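Local coordinates for phosphatase (Thermotoga maritima, PDB 1NF2), which probably acts as a magnesium-dependent phosphatase of the haloacid dehalogenase (HAD) family, with a distinctive substrate-binding domain, at residues I163-E166 / R167-V171. Sequence-based numbering, arbitrary orientation.
Sequences ILSE and RFKDV
Leu-164 meets the aromatic ring of Phe-168 one helical turn further on, its methyl CD2 lying in the plane of the ring at the edge, 3.8 Å from CE2. Phe-168 carries CG anti to its carbonyl carbon (chi1 -61°), which swings the ring outward from the helix and slightly back, its CD2-CE2 edge facing the leucine methyl. One face of the same ring is taken by its sequence neighbour: CG of Arg-167 sits over the ring centre, 3.6 Å above the plane. A bend at chi2 (66°) then carries the arginine chain past the ring, leaving CZ of Phe-168 3.9 Å above the guanidinium plane and offset toward its rim. The phenyl group is thus bounded by a leucine methyl at its edge and by arginine methylene on a face, and an alanine in place of the phenylalanine would probably leave both without their apolar partner and the Arg-167 chain freer to turn.

Polar contacts gather on another side of the turn. Glu-166 and Lys-169 run side by side in the same direction, and OE1 reaches NZ at 3.3 Å in a salt bridge whose hydrogen bond is weak. Near it, OG of Ser-165 lies 3.3 Å from CE of the lysine. Backbone bonds from Arg-167 N to Ile-163 O (3.1 Å) and from Phe-168 N to Leu-164 O (2.8 Å) continue the helical pattern, while a water accepts from Asp-170 N and donates weakly to the carbonyl oxygens of Glu-166 and Arg-167.

This is the C-terminal part of helix 154-168, which packs beside helix 85-95: Phe-168 touches Ile-91 and meets Tyr-94 edge-to-face, and Val-171 contacts Val-87 just before strand 172-178, an outermost strand of the six-stranded mixed sheet.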
# COMPACT_ATOMS: atom_id res chain seq x y z
N ILE A 163 0.37 -25.09 1.53
CA ILE A 163 -0.70 -25.59 2.38
C ILE A 163 -1.69 -24.52 2.85
O ILE A 163 -2.88 -24.80 3.01
CB ILE A 163 -0.14 -26.34 3.61
CG1 ILE A 163 -0.21 -25.46 4.85
CG2 ILE A 163 1.30 -26.76 3.36
CD1 ILE A 163 -0.17 -26.23 6.14
N LEU A 164 -1.22 -23.30 3.09
CA LEU A 164 -2.11 -22.24 3.54
C LEU A 164 -3.01 -21.76 2.41
O LEU A 164 -4.16 -21.37 2.64
CB LEU A 164 -1.32 -21.08 4.15
CG LEU A 164 -0.75 -21.41 5.53
CD1 LEU A 164 0.16 -20.31 6.02
CD2 LEU A 164 -1.90 -21.64 6.50
N SER A 165 -2.50 -21.80 1.18
CA SER A 165 -3.30 -21.38 0.04
C SER A 165 -4.41 -22.41 -0.22
O SER A 165 -5.58 -22.05 -0.35
CB SER A 165 -2.42 -21.24 -1.20
OG SER A 165 -3.17 -20.79 -2.31
N GLU A 166 -4.03 -23.68 -0.29
CA GLU A 166 -4.99 -24.76 -0.52
C GLU A 166 -6.09 -24.74 0.53
O GLU A 166 -7.26 -24.95 0.22
CB GLU A 166 -4.28 -26.12 -0.44
CG GLU A 166 -3.33 -26.40 -1.58
CD GLU A 166 -4.06 -26.64 -2.88
OE1 GLU A 166 -4.70 -25.70 -3.40
OE2 GLU A 166 -3.99 -27.78 -3.39
N ARG A 167 -5.70 -24.49 1.77
CA ARG A 167 -6.64 -24.48 2.89
C ARG A 167 -7.47 -23.21 3.05
O ARG A 167 -8.63 -23.28 3.46
CB ARG A 167 -5.87 -24.74 4.19
CG ARG A 167 -6.73 -24.72 5.44
CD ARG A 167 -7.76 -25.85 5.48
NE ARG A 167 -8.53 -25.81 6.72
CZ ARG A 167 -9.42 -24.87 7.01
NH1 ARG A 167 -9.68 -23.89 6.14
NH2 ARG A 167 -10.04 -24.88 8.19
N PHE A 168 -6.90 -22.05 2.74
CA PHE A 168 -7.63 -20.80 2.92
C PHE A 168 -7.85 -19.92 1.70
O PHE A 168 -8.39 -18.82 1.81
CB PHE A 168 -6.94 -19.99 4.01
CG PHE A 168 -6.92 -20.68 5.34
CD1 PHE A 168 -8.10 -20.90 6.04
CD2 PHE A 168 -5.71 -21.07 5.92
CE1 PHE A 168 -8.08 -21.50 7.30
CE2 PHE A 168 -5.68 -21.67 7.18
CZ PHE A 168 -6.87 -21.89 7.87
N LYS A 169 -7.45 -20.41 0.53
CA LYS A 169 -7.61 -19.68 -0.72
C LYS A 169 -9.01 -19.07 -0.88
O LYS A 169 -9.17 -17.99 -1.46
CB LYS A 169 -7.34 -20.63 -1.89
CG LYS A 169 -7.27 -19.99 -3.27
CD LYS A 169 -7.05 -21.06 -4.34
CE LYS A 169 -5.80 -21.88 -4.05
NZ LYS A 169 -5.62 -22.99 -5.04
N ASP A 170 -10.01 -19.77 -0.35
CA ASP A 170 -11.42 -19.36 -0.44
C ASP A 170 -11.86 -18.13 0.35
O ASP A 170 -12.80 -17.44 -0.04
CB ASP A 170 -12.33 -20.52 -0.03
CG ASP A 170 -12.40 -21.61 -1.07
OD1 ASP A 170 -13.08 -22.62 -0.83
OD2 ASP A 170 -11.77 -21.45 -2.15
N VAL A 171 -11.20 -17.85 1.47
CA VAL A 171 -11.61 -16.73 2.29
C VAL A 171 -10.52 -15.71 2.57
O VAL A 171 -10.72 -14.76 3.33
CB VAL A 171 -12.16 -17.23 3.63
CG1 VAL A 171 -13.37 -18.11 3.39
CG2 VAL A 171 -11.08 -18.02 4.36
O HOH W 1 -9.65 -22.56 0.89